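Local coordinates for protein WYL1 (Ruminococcus sp., PDB 6OAW) that probably modulates RNA-guided immunity as a WYL-domain accessory protein of the type VI-D CRISPR-Cas system, at residues B[89-92]-B[93-97]; B[143-147]-B[148-152]. All blocks are in the same frame, centred on the assembly; numbering follows the deposited sequence.

Contact 1: B[89-92]-B[93-97]; sequences AFVE and WQIEE
Phe90 and Gln94 meet where a loop turns into the short helix 92-96, and polar bonds carry most of this junction. Gln94 NE2 reaches back to Phe90 O at 2.8 Å in a nearly straight bond (N-H...O 165°); the oxygen lies in the amide plane of Gln94, while the nitrogen is tilted from the carbonyl plane of Phe90. With CG beside its own backbone N (chi1 -60°) and the chain extended beyond it, the side chain folds back along the incoming loop. Backbone bonds open the helix: Ile95 N to Val91 O at 3.0 Å and Glu96 N to Glu92 O at 3.0 Å.

Apolar contact is lighter. Gln94 CG sits 3.3 Å above the Trp93 ring, whose NE1 is bonded to Leu87 O, and Val91 CG1 faces Ile95 CG1 at 4.3 Å. An alanine in place of Gln94 would probably leave Phe90 O without this amide donor and the indole without the CG that lies over it.

Among the charged groups, Glu92 OE1 and Glu96 OE2 approach to 2.9 Å with carboxylate planes 19° apart. Two acceptors this close would be expected to repel, so one of the acids may well have a raised pKa.

Contact 2: B[143-147]-B[148-152]; sequences DTLSS and DDLYY
Leu150 lays its CD1 methyl over the end of helix 139-145, 3.6 Å from Thr144 O and 4.1 Å from Leu145 CD2. The chain between is an ST turn: Ser147 OG accepts the N-H of Asp149, two residues on, at 3.2 Å and 161°, and bends the backbone from one helix toward the next, 151-156, with Leu150 at its N-cap position.

Ser147 OG sits between its own backbone N and carbonyl carbon (chi1 72°), a rotamer that sets it between Thr144 O at the end of helix 139-145 and Asp149 N in the turn. While it accepts from Asp149, it donates to Thr144 O at 2.8 Å. Donating to Thr144 O and accepting from Asp149 N should fix the rotation of the hydroxyl. Thr144 O also receives Ser147 N at 3.1 Å, so a single carbonyl at the end of the first helix is gripped twice by the same residue.

The leucines form the buried side of the turn, where Leu145 meets Phe63 of helix 55-71 and Leu150 meets Phe164 of helix 161-172. Asp148 and Asp149 lie on the exposed side, where Asp149 CB comes to 3.7 Å from Ser147 OG.

Overall arrangement
Both contacts lie in the N-terminal, mostly helical half of the chain, ahead of the antiparallel sheet that begins at 205-211. Contact 1 comes first and joins the loop that follows helix 55-71 to helix 92-96. The chain then runs through helix 104-122 and strand 131-136 before contact 2 closes the turn from helix 139-145 to helix 151-156. They are in series and neither nest nor cross, yet their centres are only about 14 Å apart. Tyr152 bridges them, with its CG 3.7 Å from Ile95 CG1. Helices 55-71 and 161-172 pack against both, Phe63 and Phe164 each touching residues of the two contacts.

Contact 1: B[89-92]-B[93-97]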
ATOM      1  N   ALA B  89       6.781 -12.467  -9.680  1.00 43.41           N
ATOM      2  CA  ALA B  89       7.783 -12.578 -10.770  1.00 44.11           C
ATOM      3  C   ALA B  89       8.462 -13.948 -10.758  1.00 42.95           C
ATOM      4  O   ALA B  89       8.940 -14.367 -11.837  1.00 41.62           O
ATOM      5  CB  ALA B  89       8.819 -11.491 -10.681  1.00 45.48           C
ATOM      6  N   PHE B  90       8.550 -14.589  -9.591  1.00 41.38           N
ATOM      7  CA  PHE B  90       9.057 -15.977  -9.463  1.00 43.30           C
ATOM      8  C   PHE B  90       7.881 -16.944  -9.680  1.00 42.94           C
ATOM      9  O   PHE B  90       6.769 -16.681  -9.222  1.00 40.59           O
ATOM     10  CB  PHE B  90       9.805 -16.174  -8.143  1.00 43.51           C
ATOM     11  CG  PHE B  90      11.164 -15.523  -8.160  1.00 46.12           C
ATOM     12  CD1 PHE B  90      12.257 -16.148  -8.760  1.00 47.10           C
ATOM     13  CD2 PHE B  90      11.337 -14.236  -7.653  1.00 44.84           C
ATOM     14  CE1 PHE B  90      13.503 -15.532  -8.784  1.00 48.09           C
ATOM     15  CE2 PHE B  90      12.577 -13.625  -7.687  1.00 45.61           C
ATOM     16  CZ  PHE B  90      13.657 -14.272  -8.238  1.00 46.57           C
ATOM     17  N   VAL B  91       8.154 -18.041 -10.375  1.00 44.07           N
ATOM     18  CA  VAL B  91       7.108 -18.875 -11.034  1.00 44.62           C
ATOM     19  C   VAL B  91       7.132 -20.285 -10.435  1.00 45.28           C
ATOM     20  O   VAL B  91       6.055 -20.832 -10.267  1.00 45.34           O
ATOM     21  CB  VAL B  91       7.249 -18.895 -12.569  1.00 45.30           C
ATOM     22  CG1 VAL B  91       6.022 -19.505 -13.215  1.00 45.18           C
ATOM     23  CG2 VAL B  91       7.484 -17.511 -13.161  1.00 45.27           C
ATOM     24  N   GLU B  92       8.298 -20.840 -10.101  1.00 46.00           N
ATOM     25  CA  GLU B  92       8.419 -22.181  -9.470  1.00 47.87           C
ATOM     26  C   GLU B  92       7.366 -22.371  -8.357  1.00 46.05           C
ATOM     27  O   GLU B  92       6.631 -23.358  -8.400  1.00 44.68           O
ATOM     28  CB  GLU B  92       9.831 -22.375  -8.937  1.00 52.00           C
ATOM     29  CG  GLU B  92      10.025 -23.685  -8.190  1.00 55.76           C
ATOM     30  CD  GLU B  92      10.635 -24.787  -8.996  1.00 60.48           C
ATOM     31  OE1 GLU B  92       9.867 -25.687  -9.441  1.00 64.15           O
ATOM     32  OE2 GLU B  92      11.876 -24.743  -9.168  1.00 66.38           O
ATOM     33  N   TRP B  93       7.277 -21.458  -7.394  1.00 44.49           N
ATOM     34  CA  TRP B  93       6.334 -21.624  -6.265  1.00 42.80           C
ATOM     35  C   TRP B  93       4.907 -21.683  -6.809  1.00 42.51           C
ATOM     36  O   TRP B  93       4.075 -22.367  -6.176  1.00 39.73           O
ATOM     37  CB  TRP B  93       6.494 -20.553  -5.182  1.00 41.04           C
ATOM     38  CG  TRP B  93       6.016 -19.189  -5.556  1.00 41.07           C
ATOM     39  CD1 TRP B  93       6.771 -18.186  -6.098  1.00 42.20           C
ATOM     40  CD2 TRP B  93       4.715 -18.622  -5.312  1.00 41.57           C
ATOM     41  NE1 TRP B  93       6.010 -17.064  -6.268  1.00 42.37           N
ATOM     42  CE2 TRP B  93       4.750 -17.294  -5.782  1.00 41.02           C
ATOM     43  CE3 TRP B  93       3.528 -19.093  -4.727  1.00 41.78           C
ATOM     44  CZ2 TRP B  93       3.641 -16.450  -5.705  1.00 42.08           C
ATOM     45  CZ3 TRP B  93       2.422 -18.267  -4.666  1.00 41.57           C
ATOM     46  CH2 TRP B  93       2.478 -16.960  -5.154  1.00 41.52           C
ATOM     47  N   GLN B  94       4.618 -20.940  -7.878  1.00 42.87           N
ATOM     48  CA  GLN B  94       3.232 -20.810  -8.390  1.00 43.18           C
ATOM     49  C   GLN B  94       2.858 -22.116  -9.084  1.00 45.02           C
ATOM     50  O   GLN B  94       1.703 -22.489  -8.987  1.00 45.70           O
ATOM     51  CB  GLN B  94       3.048 -19.608  -9.311  1.00 43.16           C
ATOM     52  CG  GLN B  94       3.363 -18.313  -8.609  1.00 42.51           C
ATOM     53  CD  GLN B  94       3.049 -17.121  -9.456  1.00 43.70           C
ATOM     54  OE1 GLN B  94       1.891 -16.886  -9.788  1.00 45.46           O
ATOM     55  NE2 GLN B  94       4.074 -16.326  -9.741  1.00 42.46           N
ATOM     56  N   ILE B  95       3.827 -22.823  -9.662  1.00 45.82           N
ATOM     57  CA  ILE B  95       3.610 -24.176 -10.244  1.00 46.75           C
ATOM     58  C   ILE B  95       3.422 -25.169  -9.097  1.00 46.95           C
ATOM     59  O   ILE B  95       2.444 -25.910  -9.141  1.00 46.73           O
ATOM     60  CB  ILE B  95       4.747 -24.582 -11.190  1.00 46.95           C
ATOM     61  CG1 ILE B  95       4.873 -23.576 -12.333  1.00 47.68           C
ATOM     62  CG2 ILE B  95       4.574 -26.009 -11.690  1.00 46.44           C
ATOM     63  CD1 ILE B  95       3.614 -23.362 -13.147  1.00 47.99           C
ATOM     64  N   GLU B  96       4.280 -25.140  -8.085  1.00 47.36           N
ATOM     65  CA  GLU B  96       4.233 -26.091  -6.944  1.00 49.25           C
ATOM     66  C   GLU B  96       2.975 -25.884  -6.087  1.00 48.84           C
ATOM     67  O   GLU B  96       2.550 -26.841  -5.443  1.00 50.32           O
ATOM     68  CB  GLU B  96       5.538 -25.997  -6.168  1.00 52.58           C
ATOM     69  CG  GLU B  96       6.667 -26.669  -6.944  1.00 58.44           C
ATOM     70  CD  GLU B  96       8.068 -26.410  -6.459  1.00 62.41           C
ATOM     71  OE1 GLU B  96       8.234 -25.552  -5.558  1.00 67.68           O
ATOM     72  OE2 GLU B  96       8.982 -27.062  -6.992  1.00 68.34           O
ATOM     73  N   GLU B  97       2.379 -24.697  -6.106  1.00 45.08           N
ATOM     74  CA  GLU B  97       1.153 -24.379  -5.347  1.00 44.77           C
ATOM     75  C   GLU B  97      -0.055 -25.096  -5.968  1.00 42.75           C
ATOM     76  O   GLU B  97      -1.043 -25.265  -5.288  1.00 41.70           O
ATOM     77  CB  GLU B  97       0.939 -22.862  -5.355  1.00 46.22           C
ATOM     78  CG  GLU B  97      -0.255 -22.406  -4.557  1.00 47.66           C
ATOM     79  CD  GLU B  97      -0.438 -20.895  -4.565  1.00 50.52           C
ATOM     80  OE1 GLU B  97      -0.475 -20.305  -5.655  1.00 51.98           O
ATOM     81  OE2 GLU B  97      -0.535 -20.312  -3.477  1.00 54.68           O
TER

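Contact 2: B[143-147]-B[148-152]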
ATOM      1  N   ASP B 143      25.879 -17.864 -12.140  1.00 73.53           N
ATOM      2  CA  ASP B 143      25.708 -19.344 -12.091  1.00 74.82           C
ATOM      3  C   ASP B 143      24.239 -19.681 -11.800  1.00 71.53           C
ATOM      4  O   ASP B 143      23.774 -20.671 -12.364  1.00 73.18           O
ATOM      5  CB  ASP B 143      26.717 -19.989 -11.133  1.00 77.64           C
ATOM      6  CG  ASP B 143      28.142 -19.930 -11.661  1.00 82.20           C
ATOM      7  OD1 ASP B 143      28.314 -19.766 -12.891  1.00 82.98           O
ATOM      8  OD2 ASP B 143      29.071 -20.030 -10.848  1.00 85.95           O
ATOM      9  N   THR B 144      23.520 -18.871 -11.021  1.00 67.58           N
ATOM     10  CA  THR B 144      22.051 -19.045 -10.808  1.00 64.55           C
ATOM     11  C   THR B 144      21.313 -18.758 -12.122  1.00 63.40           C
ATOM     12  O   THR B 144      20.476 -19.573 -12.516  1.00 61.60           O
ATOM     13  CB  THR B 144      21.529 -18.177  -9.655  1.00 61.70           C
ATOM     14  OG1 THR B 144      22.182 -18.583  -8.455  1.00 61.56           O
ATOM     15  CG2 THR B 144      20.034 -18.285  -9.462  1.00 59.10           C
ATOM     16  N   LEU B 145      21.630 -17.654 -12.795  1.00 64.19           N
ATOM     17  CA  LEU B 145      20.899 -17.230 -14.017  1.00 63.86           C
ATOM     18  C   LEU B 145      21.250 -18.129 -15.208  1.00 65.94           C
ATOM     19  O   LEU B 145      20.553 -18.021 -16.239  1.00 66.06           O
ATOM     20  CB  LEU B 145      21.245 -15.774 -14.312  1.00 63.79           C
ATOM     21  CG  LEU B 145      20.719 -14.757 -13.308  1.00 61.98           C
ATOM     22  CD1 LEU B 145      21.220 -13.375 -13.663  1.00 63.63           C
ATOM     23  CD2 LEU B 145      19.212 -14.743 -13.280  1.00 59.75           C
ATOM     24  N   SER B 146      22.278 -18.973 -15.096  1.00 67.69           N
ATOM     25  CA  SER B 146      22.667 -19.936 -16.163  1.00 71.84           C
ATOM     26  C   SER B 146      22.304 -21.371 -15.750  1.00 72.34           C
ATOM     27  O   SER B 146      22.589 -22.289 -16.537  1.00 77.03           O
ATOM     28  CB  SER B 146      24.146 -19.812 -16.492  1.00 73.26           C
ATOM     29  OG  SER B 146      24.923 -20.048 -15.326  1.00 73.22           O
ATOM     30  N   SER B 147      21.734 -21.578 -14.558  1.00 71.42           N
ATOM     31  CA  SER B 147      21.397 -22.927 -14.030  1.00 71.36           C
ATOM     32  C   SER B 147      20.086 -23.404 -14.646  1.00 69.49           C
ATOM     33  O   SER B 147      19.394 -22.592 -15.285  1.00 67.99           O
ATOM     34  CB  SER B 147      21.297 -22.945 -12.530  1.00 70.32           C
ATOM     35  OG  SER B 147      20.121 -22.283 -12.115  1.00 67.34           O
ATOM     36  N   ASP B 148      19.749 -24.665 -14.393  1.00 69.98           N
ATOM     37  CA  ASP B 148      18.490 -25.297 -14.861  1.00 70.58           C
ATOM     38  C   ASP B 148      17.385 -25.069 -13.817  1.00 67.43           C
ATOM     39  O   ASP B 148      16.305 -25.625 -13.986  1.00 66.26           O
ATOM     40  CB  ASP B 148      18.751 -26.776 -15.189  1.00 73.50           C
ATOM     41  CG  ASP B 148      19.728 -26.972 -16.342  1.00 77.42           C
ATOM     42  OD1 ASP B 148      19.579 -26.248 -17.352  1.00 77.29           O
ATOM     43  OD2 ASP B 148      20.652 -27.820 -16.217  1.00 80.07           O
ATOM     44  N   ASP B 149      17.642 -24.280 -12.766  1.00 66.66           N
ATOM     45  CA  ASP B 149      16.731 -24.152 -11.598  1.00 62.95           C
ATOM     46  C   ASP B 149      15.824 -22.932 -11.770  1.00 59.66           C
ATOM     47  O   ASP B 149      15.268 -22.480 -10.765  1.00 60.69           O
ATOM     48  CB  ASP B 149      17.525 -24.090 -10.291  1.00 65.18           C
ATOM     49  CG  ASP B 149      18.183 -25.404  -9.910  1.00 68.65           C
ATOM     50  OD1 ASP B 149      17.559 -26.448 -10.102  1.00 70.04           O
ATOM     51  OD2 ASP B 149      19.305 -25.373  -9.425  1.00 73.00           O
ATOM     52  N   LEU B 150      15.665 -22.422 -12.986  1.00 59.31           N
ATOM     53  CA  LEU B 150      14.729 -21.314 -13.336  1.00 57.03           C
ATOM     54  C   LEU B 150      13.859 -21.757 -14.521  1.00 56.49           C
ATOM     55  O   LEU B 150      13.569 -20.919 -15.414  1.00 56.32           O
ATOM     56  CB  LEU B 150      15.565 -20.072 -13.678  1.00 58.06           C
ATOM     57  CG  LEU B 150      16.125 -19.325 -12.465  1.00 58.07           C
ATOM     58  CD1 LEU B 150      17.147 -18.271 -12.884  1.00 59.63           C
ATOM     59  CD2 LEU B 150      14.996 -18.685 -11.677  1.00 56.73           C
ATOM     60  N   TYR B 151      13.511 -23.043 -14.562  1.00 56.67           N
ATOM     61  CA  TYR B 151      12.805 -23.673 -15.705  1.00 58.84           C
ATOM     62  C   TYR B 151      11.606 -22.807 -16.130  1.00 56.52           C
ATOM     63  O   TYR B 151      11.512 -22.429 -17.296  1.00 55.53           O
ATOM     64  CB  TYR B 151      12.411 -25.108 -15.330  1.00 61.62           C
ATOM     65  CG  TYR B 151      11.731 -25.898 -16.423  1.00 63.11           C
ATOM     66  CD1 TYR B 151      12.402 -26.279 -17.576  1.00 65.67           C
ATOM     67  CD2 TYR B 151      10.401 -26.267 -16.287  1.00 63.04           C
ATOM     68  CE1 TYR B 151      11.753 -26.985 -18.577  1.00 67.16           C
ATOM     69  CE2 TYR B 151       9.739 -26.972 -17.271  1.00 64.32           C
ATOM     70  CZ  TYR B 151      10.419 -27.334 -18.419  1.00 66.72           C
ATOM     71  OH  TYR B 151       9.737 -28.013 -19.384  1.00 70.55           O
ATOM     72  N   TYR B 152      10.698 -22.501 -15.202  1.00 54.30           N
ATOM     73  CA  TYR B 152       9.401 -21.850 -15.514  1.00 52.44           C
ATOM     74  C   TYR B 152       9.608 -20.358 -15.790  1.00 51.77           C
ATOM     75  O   TYR B 152       8.850 -19.794 -16.589  1.00 49.58           O
ATOM     76  CB  TYR B 152       8.391 -22.113 -14.399  1.00 50.52           C
ATOM     77  CG  TYR B 152       8.033 -23.568 -14.272  1.00 50.69           C
ATOM     78  CD1 TYR B 152       7.248 -24.200 -15.223  1.00 52.35           C
ATOM     79  CD2 TYR B 152       8.514 -24.325 -13.220  1.00 51.55           C
ATOM     80  CE1 TYR B 152       6.928 -25.551 -15.116  1.00 52.45           C
ATOM     81  CE2 TYR B 152       8.231 -25.676 -13.112  1.00 51.78           C
ATOM     82  CZ  TYR B 152       7.431 -26.294 -14.056  1.00 52.95           C
ATOM     83  OH  TYR B 152       7.156 -27.625 -13.882  1.00 54.41           O
TER